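Local coordinates for protein probable porin (Pseudomonas aeruginosa, PDB 4FSP) that probably forms a channel across the outer membrane for the passage of small solutes, as a porin of the OprD family, at residues Gln321-Cys326 against Met339-Ser344; Leu74-Val79 against Tyr105-Ala110; Arg30-Asn35 against Glu396-Leu401. All coordinates share one frame; numbering follows the deposited sequence.

Interaction 1 of 3, residues Gln321-Cys326 against Met339-Ser344; sequences QLRYDC and MTRYFS. With C8E ((hydroxyethyloxy)tri(ethyloxy)octane), chain C.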
loop_
_atom_site.group_PDB
_atom_site.type_symbol
_atom_site.label_atom_id
_atom_site.label_comp_id
_atom_site.label_asym_id
_atom_site.label_seq_id
_atom_site.Cartn_x
_atom_site.Cartn_y
_atom_site.Cartn_z
ATOM N N GLN A 321 8.208 12.437 -11.912
ATOM C CA GLN A 321 6.783 12.228 -12.111
ATOM C C GLN A 321 6.058 13.562 -12.118
ATOM O O GLN A 321 6.362 14.449 -11.304
ATOM C CB GLN A 321 6.198 11.324 -11.005
ATOM C CG GLN A 321 4.682 11.023 -11.150
ATOM C CD GLN A 321 4.053 10.436 -9.885
ATOM O OE1 GLN A 321 2.826 10.423 -9.735
ATOM N NE2 GLN A 321 4.895 9.950 -8.965
ATOM N N LEU A 322 5.114 13.699 -13.049
ATOM C CA LEU A 322 4.133 14.785 -13.027
ATOM C C LEU A 322 2.771 14.149 -12.879
ATOM O O LEU A 322 2.482 13.133 -13.507
ATOM C CB LEU A 322 4.137 15.574 -14.335
ATOM C CG LEU A 322 5.065 16.770 -14.531
ATOM C CD1 LEU A 322 6.030 16.922 -13.380
ATOM C CD2 LEU A 322 5.808 16.634 -15.859
ATOM N N ARG A 323 1.919 14.755 -12.072
ATOM C CA ARG A 323 0.617 14.167 -11.827
ATOM C C ARG A 323 -0.446 15.254 -11.696
ATOM O O ARG A 323 -0.213 16.295 -11.087
ATOM C CB ARG A 323 0.674 13.310 -10.559
ATOM C CG ARG A 323 -0.687 12.937 -10.023
ATOM C CD ARG A 323 -0.621 11.968 -8.849
ATOM N NE ARG A 323 -1.959 11.780 -8.297
ATOM C CZ ARG A 323 -2.376 10.683 -7.670
ATOM N NH1 ARG A 323 -1.554 9.655 -7.498
ATOM N NH2 ARG A 323 -3.619 10.620 -7.214
ATOM N N TYR A 324 -1.614 15.009 -12.277
ATOM C CA TYR A 324 -2.725 15.924 -12.134
ATOM C C TYR A 324 -3.966 15.179 -11.665
ATOM O O TYR A 324 -4.331 14.156 -12.250
ATOM C CB TYR A 324 -3.016 16.595 -13.473
ATOM C CG TYR A 324 -4.299 17.388 -13.476
ATOM C CD1 TYR A 324 -4.337 18.680 -12.970
ATOM C CD2 TYR A 324 -5.466 16.859 -13.996
ATOM C CE1 TYR A 324 -5.501 19.421 -12.972
ATOM C CE2 TYR A 324 -6.643 17.599 -14.004
ATOM C CZ TYR A 324 -6.649 18.883 -13.492
ATOM O OH TYR A 324 -7.805 19.636 -13.485
ATOM N N ASP A 325 -4.612 15.692 -10.618
ATOM C CA ASP A 325 -5.902 15.161 -10.170
ATOM C C ASP A 325 -6.979 16.217 -10.307
ATOM O O ASP A 325 -6.711 17.410 -10.141
ATOM C CB ASP A 325 -5.850 14.733 -8.704
ATOM C CG ASP A 325 -4.905 13.584 -8.468
ATOM O OD1 ASP A 325 -3.673 13.819 -8.374
ATOM O OD2 ASP A 325 -5.395 12.442 -8.371
ATOM N N CYS A 326 -8.198 15.772 -10.598
ATOM C CA CYS A 326 -9.355 16.659 -10.624
ATOM C C CYS A 326 -10.595 15.996 -10.041
ATOM O O CYS A 326 -10.963 14.890 -10.441
ATOM C CB CYS A 326 -9.649 17.137 -12.047
ATOM S SG CYS A 326 -11.037 18.291 -12.138
ATOM N N MET A 339 -7.639 11.218 -12.691
ATOM C CA MET A 339 -6.216 11.387 -12.394
ATOM C C MET A 339 -5.389 10.976 -13.601
ATOM O O MET A 339 -5.738 10.025 -14.300
ATOM C CB MET A 339 -5.808 10.564 -11.159
ATOM C CG MET A 339 -4.328 10.694 -10.753
ATOM S SD MET A 339 -3.167 9.661 -11.697
ATOM C CE MET A 339 -3.338 8.101 -10.817
ATOM N N THR A 340 -4.299 11.699 -13.844
ATOM C CA THR A 340 -3.329 11.313 -14.860
ATOM C C THR A 340 -1.936 11.569 -14.329
ATOM O O THR A 340 -1.709 12.558 -13.636
ATOM C CB THR A 340 -3.439 12.168 -16.121
ATOM O OG1 THR A 340 -4.802 12.552 -16.323
ATOM C CG2 THR A 340 -2.928 11.382 -17.319
ATOM N N ARG A 341 -0.994 10.701 -14.673
ATOM C CA ARG A 341 0.382 10.897 -14.236
ATOM C C ARG A 341 1.350 10.336 -15.261
ATOM O O ARG A 341 1.043 9.390 -16.000
ATOM C CB ARG A 341 0.618 10.264 -12.853
ATOM C CG ARG A 341 0.221 8.783 -12.774
ATOM C CD ARG A 341 0.395 8.224 -11.350
ATOM N NE ARG A 341 -0.064 6.835 -11.257
ATOM C CZ ARG A 341 -0.215 6.171 -10.117
ATOM N NH1 ARG A 341 0.070 6.762 -8.964
ATOM N NH2 ARG A 341 -0.648 4.919 -10.131
ATOM N N TYR A 342 2.528 10.929 -15.302
ATOM C CA TYR A 342 3.547 10.502 -16.231
ATOM C C TYR A 342 4.844 10.347 -15.452
ATOM O O TYR A 342 5.200 11.220 -14.645
ATOM C CB TYR A 342 3.689 11.534 -17.361
ATOM C CG TYR A 342 4.818 11.225 -18.302
ATOM C CD1 TYR A 342 4.678 10.259 -19.285
ATOM C CD2 TYR A 342 6.026 11.899 -18.210
ATOM C CE1 TYR A 342 5.720 9.969 -20.147
ATOM C CE2 TYR A 342 7.068 11.622 -19.066
ATOM C CZ TYR A 342 6.912 10.653 -20.028
ATOM O OH TYR A 342 7.952 10.372 -20.883
ATOM N N PHE A 343 5.532 9.229 -15.670
ATOM C CA PHE A 343 6.820 8.978 -15.024
ATOM C C PHE A 343 7.853 8.769 -16.110
ATOM O O PHE A 343 7.580 8.095 -17.103
ATOM C CB PHE A 343 6.855 7.665 -14.223
ATOM C CG PHE A 343 5.693 7.426 -13.303
ATOM C CD1 PHE A 343 4.512 6.857 -13.779
ATOM C CD2 PHE A 343 5.821 7.665 -11.939
ATOM C CE1 PHE A 343 3.455 6.585 -12.912
ATOM C CE2 PHE A 343 4.767 7.401 -11.073
ATOM C CZ PHE A 343 3.584 6.862 -11.558
ATOM N N SER A 344 9.061 9.268 -15.881
ATOM C CA SER A 344 10.172 9.034 -16.791
ATOM C C SER A 344 11.425 8.628 -16.010
ATOM O O SER A 344 11.838 9.322 -15.073
ATOM C CB SER A 344 10.451 10.290 -17.615
ATOM O OG SER A 344 11.657 10.143 -18.348
HETATM C C1 C8E C . -3.907 16.971 -18.164
HETATM C C2 C8E C . -3.605 18.342 -17.565
HETATM C C3 C8E C . -4.894 19.102 -17.267
HETATM C C4 C8E C . -4.631 20.424 -16.547
HETATM C C5 C8E C . -5.908 21.249 -16.364
HETATM C C6 C8E C . -5.634 22.397 -15.402
HETATM C C7 C8E C . -6.739 23.445 -15.310
HETATM C C8 C8E C . -6.258 24.529 -14.346
HETATM O O9 C8E C . -6.935 25.761 -14.483
HETATM C C10 C8E C . -7.776 26.023 -13.383
HETATM C C11 C8E C . -7.092 26.977 -12.405
HETATM O O12 C8E C . -7.650 26.795 -11.118
HETATM O O HOH W 1 1.280 9.113 -8.066
#
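Arg-323 and Arg-341 form a non-hydrogen-bonded pair in an antiparallel β-hairpin of the porin barrel, strands 318-327 and 336-346, and their side chains run alongside each other on one face. Arg-323 NH1 and Arg-341 NH1 approach to 3.6 Å. This is a meeting of like charges that a single water, accepting a hydrogen bond from each, probably eases. The same water donates to Gln-321 OE1, at 2.6 Å from the water oxygen. An amide suits this place because its two ends differ: while OE1 serves the water, NE2 donates to Asn-305 OD1 and Val-304 O. Extended, with CG anti to the backbone N (chi1 -179°), Gln-321 lies beside Phe-343 and brings NE2 to 3.3 Å from ring atom CE2. Met-339 supplies a flexible apolar chain that bends between the arginines, its CG covering one face of the Arg-323 guanidinium and its CE one face of that of Arg-341.

Asp-325, which also touches Met-339, positions Arg-323 side-on. Arg-323 NE gives Asp-325 OD1 a nearly straight 2.7 Å bond, received on the syn lone pair, and Arg-323 NH2 reaches Asp-325 OD2 at 2.8 Å. Arg-341 NE pairs with Asp-362, so carboxylates probably offset both positive charges. On the other face, consistent with the lipid-facing side, Tyr-324 directs its hydroxyl to Gln-278, and a detergent alkyl chain crosses its ring, with C5 3.8 Å from Tyr-324 CZ.

Interaction 2 of 3, residues Leu74-Val79 against Tyr105-Ala110; sequences LGKLGV and YARLDA. With C8E ((hydroxyethyloxy)tri(ethyloxy)octane), chain H.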
loop_
_atom_site.group_PDB
_atom_site.type_symbol
_atom_site.label_atom_id
_atom_site.label_comp_id
_atom_site.label_asym_id
_atom_site.label_seq_id
_atom_site.Cartn_x
_atom_site.Cartn_y
_atom_site.Cartn_z
ATOM N N LEU A 74 -12.398 -11.791 8.495
ATOM C CA LEU A 74 -12.463 -11.498 7.073
ATOM C C LEU A 74 -12.884 -12.745 6.299
ATOM O O LEU A 74 -12.143 -13.730 6.232
ATOM C CB LEU A 74 -11.112 -11.001 6.561
ATOM C CG LEU A 74 -10.832 -9.493 6.559
ATOM C CD1 LEU A 74 -9.458 -9.196 5.947
ATOM C CD2 LEU A 74 -11.922 -8.728 5.818
ATOM N N GLY A 75 -14.080 -12.705 5.727
ATOM C CA GLY A 75 -14.547 -13.789 4.885
ATOM C C GLY A 75 -14.451 -13.365 3.433
ATOM O O GLY A 75 -15.030 -12.346 3.031
ATOM N N LYS A 76 -13.706 -14.131 2.644
ATOM C CA LYS A 76 -13.525 -13.802 1.236
ATOM C C LYS A 76 -13.975 -14.943 0.331
ATOM O O LYS A 76 -13.625 -16.107 0.553
ATOM C CB LYS A 76 -12.061 -13.449 0.957
ATOM C CG LYS A 76 -11.535 -12.339 1.855
ATOM C CD LYS A 76 -10.062 -12.512 2.187
ATOM C CE LYS A 76 -9.191 -12.270 0.978
ATOM N NZ LYS A 76 -7.761 -12.225 1.385
ATOM N N LEU A 77 -14.762 -14.603 -0.679
ATOM C CA LEU A 77 -15.084 -15.549 -1.738
ATOM C C LEU A 77 -14.716 -14.953 -3.102
ATOM O O LEU A 77 -15.079 -13.814 -3.413
ATOM C CB LEU A 77 -16.563 -15.941 -1.692
ATOM C CG LEU A 77 -16.996 -16.997 -2.714
ATOM C CD1 LEU A 77 -16.296 -18.321 -2.441
ATOM C CD2 LEU A 77 -18.509 -17.179 -2.705
ATOM N N GLY A 78 -13.977 -15.719 -3.898
ATOM C CA GLY A 78 -13.585 -15.287 -5.229
ATOM C C GLY A 78 -13.927 -16.318 -6.295
ATOM O O GLY A 78 -13.642 -17.509 -6.136
ATOM N N VAL A 79 -14.541 -15.861 -7.382
ATOM C CA VAL A 79 -14.931 -16.749 -8.469
ATOM C C VAL A 79 -14.462 -16.196 -9.810
ATOM O O VAL A 79 -14.767 -15.052 -10.152
ATOM C CB VAL A 79 -16.455 -16.947 -8.498
ATOM C CG1 VAL A 79 -17.167 -15.640 -8.195
ATOM C CG2 VAL A 79 -16.890 -17.501 -9.838
ATOM N N TYR A 105 -12.449 -19.399 -5.052
ATOM C CA TYR A 105 -11.501 -19.004 -4.015
ATOM C C TYR A 105 -12.251 -18.676 -2.723
ATOM O O TYR A 105 -13.175 -17.857 -2.719
ATOM C CB TYR A 105 -10.705 -17.788 -4.493
ATOM C CG TYR A 105 -9.755 -17.194 -3.480
ATOM C CD1 TYR A 105 -10.038 -15.983 -2.863
ATOM C CD2 TYR A 105 -8.567 -17.834 -3.154
ATOM C CE1 TYR A 105 -9.170 -15.429 -1.944
ATOM C CE2 TYR A 105 -7.692 -17.287 -2.235
ATOM C CZ TYR A 105 -7.998 -16.085 -1.632
ATOM O OH TYR A 105 -7.130 -15.537 -0.711
ATOM N N ALA A 106 -11.866 -19.317 -1.626
ATOM C CA ALA A 106 -12.598 -19.135 -0.373
ATOM C C ALA A 106 -11.667 -19.077 0.823
ATOM O O ALA A 106 -10.815 -19.948 1.016
ATOM C CB ALA A 106 -13.631 -20.234 -0.190
ATOM N N ARG A 107 -11.838 -18.054 1.643
ATOM C CA ARG A 107 -10.935 -17.900 2.761
ATOM C C ARG A 107 -11.535 -17.184 3.969
ATOM O O ARG A 107 -12.325 -16.243 3.833
ATOM C CB ARG A 107 -9.679 -17.174 2.284
ATOM C CG ARG A 107 -8.440 -17.638 2.990
ATOM C CD ARG A 107 -7.199 -17.355 2.181
ATOM N NE ARG A 107 -6.035 -17.431 3.047
ATOM C CZ ARG A 107 -5.638 -16.426 3.817
ATOM N NH1 ARG A 107 -6.306 -15.280 3.791
ATOM N NH2 ARG A 107 -4.571 -16.556 4.593
ATOM N N LEU A 108 -11.128 -17.621 5.155
ATOM C CA LEU A 108 -11.582 -17.001 6.387
ATOM C C LEU A 108 -10.374 -16.596 7.220
ATOM O O LEU A 108 -9.574 -17.445 7.603
ATOM C CB LEU A 108 -12.445 -17.988 7.174
ATOM C CG LEU A 108 -13.762 -17.457 7.742
ATOM C CD1 LEU A 108 -14.360 -18.456 8.733
ATOM C CD2 LEU A 108 -13.554 -16.101 8.394
ATOM N N ASP A 109 -10.227 -15.305 7.497
ATOM C CA ASP A 109 -9.116 -14.859 8.348
ATOM C C ASP A 109 -9.581 -14.226 9.649
ATOM O O ASP A 109 -10.341 -13.255 9.642
ATOM C CB ASP A 109 -8.209 -13.889 7.607
ATOM C CG ASP A 109 -7.379 -14.573 6.551
ATOM O OD1 ASP A 109 -6.511 -15.383 6.922
ATOM O OD2 ASP A 109 -7.585 -14.299 5.349
ATOM N N ALA A 110 -9.105 -14.783 10.757
ATOM C CA ALA A 110 -9.476 -14.324 12.084
ATOM C C ALA A 110 -8.353 -13.498 12.682
ATOM O O ALA A 110 -7.174 -13.759 12.440
ATOM C CB ALA A 110 -9.786 -15.507 12.994
HETATM C C2 C8E H . -11.436 -24.154 3.636
HETATM C C3 C8E H . -12.019 -22.831 3.165
HETATM C C4 C8E H . -12.493 -22.011 4.353
HETATM C C5 C8E H . -13.928 -21.540 4.161
HETATM C C6 C8E H . -13.960 -20.069 3.763
HETATM C C7 C8E H . -15.380 -19.507 3.779
HETATM C C8 C8E H . -15.375 -17.982 3.814
HETATM O O9 C8E H . -16.205 -17.460 2.796
HETATM C C10 C8E H . -16.995 -16.382 3.238
HETATM C C11 C8E H . -17.422 -15.544 2.035
HETATM O O12 C8E H . -18.486 -14.725 2.460
HETATM C C13 C8E H . -18.896 -13.746 1.536
HETATM C C14 C8E H . -20.357 -13.438 1.854
#
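Lys-76 and Arg-107 are directly paired across strands 67-80 and 105-116, antiparallel neighbours in the wall of the OprD-family β-barrel. Backbone bonds define the register. Lys-76 N donates to Arg-107 O at 2.8 Å (N-H...O 172°), Arg-107 N returns the bond to Lys-76 O, and Leu-74 pairs in the same way with Asp-109. Gly-78 completes the ladder with Tyr-105; the absence of a side chain lets Gly-78 CA approach Tyr-105 CB to 3.9 Å.

The polar side chains share the face of Lys-76. With CG anti to the backbone N (chi1 175°), the Tyr-105 ring lies beside the lysine chain, whose CE meets the ring at its edge. Lys-76 NZ stands 4.0 Å from Tyr-105 OH and has the like-charged Arg-107 guanidinium nearby, although the modelled position of that group is less sure. Long chains suit this face, probably the one turned to the barrel interior, because they can span to loops: Lys-76 touches Phe-141 and Arg-107 touches Ser-169.

On the opposite face the apolar contact is Leu-77 CD1 with Ala-106 CB, 4.0 Å apart. The leucine methyls also lie against backbone carbonyl oxygens, Leu-77 CD1 3.2 Å from Tyr-105 O and Leu-108 CD2 3.5 Å from Leu-74 O. Small and aliphatic residues fit a surface that would meet membrane lipid, and a detergent molecule does rest here. Its C11 touches Leu-77 CB, and its C10 passes 3.9 Å from Gly-75 CA, where the bare glycine allows it close to the backbone.

Interaction 3 of 3, residues Arg30-Asn35 against Glu396-Leu401; sequences RNFYMN and ENRLYL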
loop_
_atom_site.group_PDB
_atom_site.type_symbol
_atom_site.label_atom_id
_atom_site.label_comp_id
_atom_site.label_asym_id
_atom_site.label_seq_id
_atom_site.Cartn_x
_atom_site.Cartn_y
_atom_site.Cartn_z
ATOM N N ARG A 30 -17.210 -6.877 -5.407
ATOM C CA ARG A 30 -16.172 -6.329 -6.280
ATOM C C ARG A 30 -16.027 -7.119 -7.570
ATOM O O ARG A 30 -15.618 -8.287 -7.558
ATOM C CB ARG A 30 -14.848 -6.320 -5.535
ATOM C CG ARG A 30 -13.819 -5.348 -6.037
ATOM C CD ARG A 30 -12.791 -5.169 -4.934
ATOM N NE ARG A 30 -11.425 -5.078 -5.432
ATOM C CZ ARG A 30 -10.827 -3.932 -5.710
ATOM N NH1 ARG A 30 -11.493 -2.799 -5.542
ATOM N NH2 ARG A 30 -9.578 -3.916 -6.156
ATOM N N ASN A 31 -16.374 -6.480 -8.681
ATOM C CA ASN A 31 -16.138 -7.068 -9.986
ATOM C C ASN A 31 -14.894 -6.434 -10.607
ATOM O O ASN A 31 -14.819 -5.211 -10.765
ATOM C CB ASN A 31 -17.360 -6.899 -10.887
ATOM C CG ASN A 31 -17.307 -7.791 -12.112
ATOM O OD1 ASN A 31 -17.003 -7.332 -13.211
ATOM N ND2 ASN A 31 -17.595 -9.077 -11.926
ATOM N N PHE A 32 -13.916 -7.272 -10.938
ATOM C CA PHE A 32 -12.615 -6.805 -11.414
ATOM C C PHE A 32 -12.270 -7.421 -12.777
ATOM O O PHE A 32 -12.307 -8.644 -12.949
ATOM C CB PHE A 32 -11.556 -7.130 -10.353
ATOM C CG PHE A 32 -10.132 -7.057 -10.834
ATOM C CD1 PHE A 32 -9.581 -5.858 -11.267
ATOM C CD2 PHE A 32 -9.326 -8.188 -10.801
ATOM C CE1 PHE A 32 -8.249 -5.795 -11.690
ATOM C CE2 PHE A 32 -7.999 -8.138 -11.220
ATOM C CZ PHE A 32 -7.457 -6.940 -11.664
ATOM N N TYR A 33 -11.971 -6.564 -13.751
ATOM C CA TYR A 33 -11.521 -7.019 -15.066
ATOM C C TYR A 33 -10.150 -6.434 -15.381
ATOM O O TYR A 33 -9.890 -5.257 -15.127
ATOM C CB TYR A 33 -12.510 -6.634 -16.168
ATOM C CG TYR A 33 -11.987 -6.925 -17.560
ATOM C CD1 TYR A 33 -12.088 -8.194 -18.110
ATOM C CD2 TYR A 33 -11.386 -5.931 -18.323
ATOM C CE1 TYR A 33 -11.605 -8.461 -19.384
ATOM C CE2 TYR A 33 -10.898 -6.189 -19.593
ATOM C CZ TYR A 33 -11.010 -7.451 -20.115
ATOM O OH TYR A 33 -10.528 -7.697 -21.374
ATOM N N MET A 34 -9.279 -7.255 -15.954
ATOM C CA MET A 34 -7.919 -6.828 -16.228
ATOM C C MET A 34 -7.498 -7.310 -17.603
ATOM O O MET A 34 -7.676 -8.484 -17.943
ATOM C CB MET A 34 -6.974 -7.367 -15.156
ATOM C CG MET A 34 -5.507 -7.072 -15.391
ATOM S SD MET A 34 -4.480 -7.726 -14.054
ATOM C CE MET A 34 -3.013 -8.219 -14.957
ATOM N N ASN A 35 -6.939 -6.385 -18.379
ATOM C CA ASN A 35 -6.529 -6.636 -19.750
ATOM C C ASN A 35 -5.074 -6.231 -19.954
ATOM O O ASN A 35 -4.648 -5.172 -19.494
ATOM C CB ASN A 35 -7.415 -5.846 -20.705
ATOM C CG ASN A 35 -7.593 -6.539 -22.017
ATOM O OD1 ASN A 35 -7.070 -7.633 -22.217
ATOM N ND2 ASN A 35 -8.343 -5.922 -22.923
ATOM N N GLU A 396 -2.088 -1.784 -20.494
ATOM C CA GLU A 396 -2.939 -2.471 -19.522
ATOM C C GLU A 396 -4.181 -1.684 -19.122
ATOM O O GLU A 396 -4.123 -0.466 -18.933
ATOM C CB GLU A 396 -2.122 -2.809 -18.269
ATOM C CG GLU A 396 -2.900 -3.542 -17.187
ATOM C CD GLU A 396 -2.107 -3.659 -15.903
ATOM O OE1 GLU A 396 -1.299 -4.605 -15.801
ATOM O OE2 GLU A 396 -2.275 -2.801 -15.002
ATOM N N ASN A 397 -5.297 -2.391 -18.998
ATOM C CA ASN A 397 -6.519 -1.818 -18.443
ATOM C C ASN A 397 -7.016 -2.607 -17.252
ATOM O O ASN A 397 -7.027 -3.835 -17.277
ATOM C CB ASN A 397 -7.623 -1.789 -19.490
ATOM C CG ASN A 397 -7.414 -0.705 -20.506
ATOM O OD1 ASN A 397 -7.858 0.429 -20.326
ATOM N ND2 ASN A 397 -6.721 -1.037 -21.580
ATOM N N ARG A 398 -7.430 -1.897 -16.208
ATOM C CA ARG A 398 -8.099 -2.518 -15.076
ATOM C C ARG A 398 -9.411 -1.801 -14.838
ATOM O O ARG A 398 -9.480 -0.565 -14.892
ATOM C CB ARG A 398 -7.234 -2.438 -13.822
ATOM C CG ARG A 398 -6.034 -3.361 -13.845
ATOM C CD ARG A 398 -5.063 -2.965 -12.759
ATOM N NE ARG A 398 -3.799 -3.693 -12.819
ATOM C CZ ARG A 398 -3.509 -4.744 -12.060
ATOM N NH1 ARG A 398 -4.404 -5.206 -11.192
ATOM N NH2 ARG A 398 -2.330 -5.334 -12.177
ATOM N N LEU A 399 -10.441 -2.593 -14.575
ATOM C CA LEU A 399 -11.807 -2.115 -14.415
ATOM C C LEU A 399 -12.347 -2.661 -13.112
ATOM O O LEU A 399 -12.203 -3.853 -12.817
ATOM C CB LEU A 399 -12.687 -2.616 -15.567
ATOM C CG LEU A 399 -12.629 -1.817 -16.864
ATOM C CD1 LEU A 399 -13.322 -2.572 -17.992
ATOM C CD2 LEU A 399 -13.281 -0.467 -16.646
ATOM N N TYR A 400 -12.958 -1.791 -12.321
ATOM C CA TYR A 400 -13.485 -2.207 -11.035
ATOM C C TYR A 400 -14.897 -1.688 -10.908
ATOM O O TYR A 400 -15.160 -0.499 -11.119
ATOM C CB TYR A 400 -12.647 -1.652 -9.881
ATOM C CG TYR A 400 -11.155 -1.856 -9.998
ATOM C CD1 TYR A 400 -10.372 -0.979 -10.737
ATOM C CD2 TYR A 400 -10.520 -2.905 -9.338
ATOM C CE1 TYR A 400 -8.992 -1.148 -10.839
ATOM C CE2 TYR A 400 -9.142 -3.082 -9.434
ATOM C CZ TYR A 400 -8.383 -2.198 -10.184
ATOM O OH TYR A 400 -7.016 -2.369 -10.284
ATOM N N LEU A 401 -15.796 -2.602 -10.570
ATOM C CA LEU A 401 -17.151 -2.276 -10.193
ATOM C C LEU A 401 -17.235 -2.630 -8.719
ATOM O O LEU A 401 -17.006 -3.777 -8.350
ATOM C CB LEU A 401 -18.118 -3.144 -10.990
ATOM C CG LEU A 401 -19.589 -2.739 -10.977
ATOM C CD1 LEU A 401 -19.701 -1.253 -11.197
ATOM C CD2 LEU A 401 -20.325 -3.489 -12.078
#
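Strands 24-38 and 394-406 run antiparallel, their axes 4.6 Å apart within these segments, and the pairs Asn-31/Leu-401, Tyr-33/Leu-399 and Asn-35/Asn-397 each exchange two backbone hydrogen bonds. On the face carrying Phe-32, Met-34, Arg-398 and Tyr-400, aromatic and guanidinium groups lie close together, with the end of Arg-30 joining them. The Arg-30 guanidinium has Tyr-400 CD2 over one of its faces, Arg-30 NH2 coming to 3.4 Å from Tyr-400 CE2. Phe-32 lies beside the same tyrosine with ring planes at 24°, but the rings are slid apart, centroids 5.2 Å from each other, and touch mainly through Phe-32 CD1 and Tyr-400 CE2. Tyrosine suits the spot because its hydroxyl also reaches Gly-138 O and Arg-382. Arg-398 NH1 meets Phe-32 CZ, while Met-34, extended as far as SD, sets its sulfur over one guanidinium face, 3.7 Å from Arg-398 CZ. Arg-398 NE forms a salt-bridge hydrogen bond of 2.8 Å to Glu-396 OE2, approaching from above the carboxylate plane of Glu-396, whose OE1 pairs with Arg-36. On the other face, Tyr-33 CD2 packs against Leu-399 CD1. Joining strands from near the two chain ends is the closing seam characteristic of a porin β-barrel.

All three contacts are antiparallel strand pairings in the wall of one β-barrel, and none touches another. The chain opens with 30-35, passes through interaction 2 and later interaction 1, and returns at 396-401 to complete interaction 3, which so encloses both in sequence. In space, interactions 1 and 2 lie on opposite sides of the chain's centre, 35 Å apart between centres. Interaction 3 is 21 Å from interaction 1 and 19 Å from interaction 2, again between centres. Local pairing at 321-326/339-344 and 74-79/105-110 thus builds the wall, and pairing of 30-35 with 396-401 closes it into a tube, consistent with a channel-forming porin.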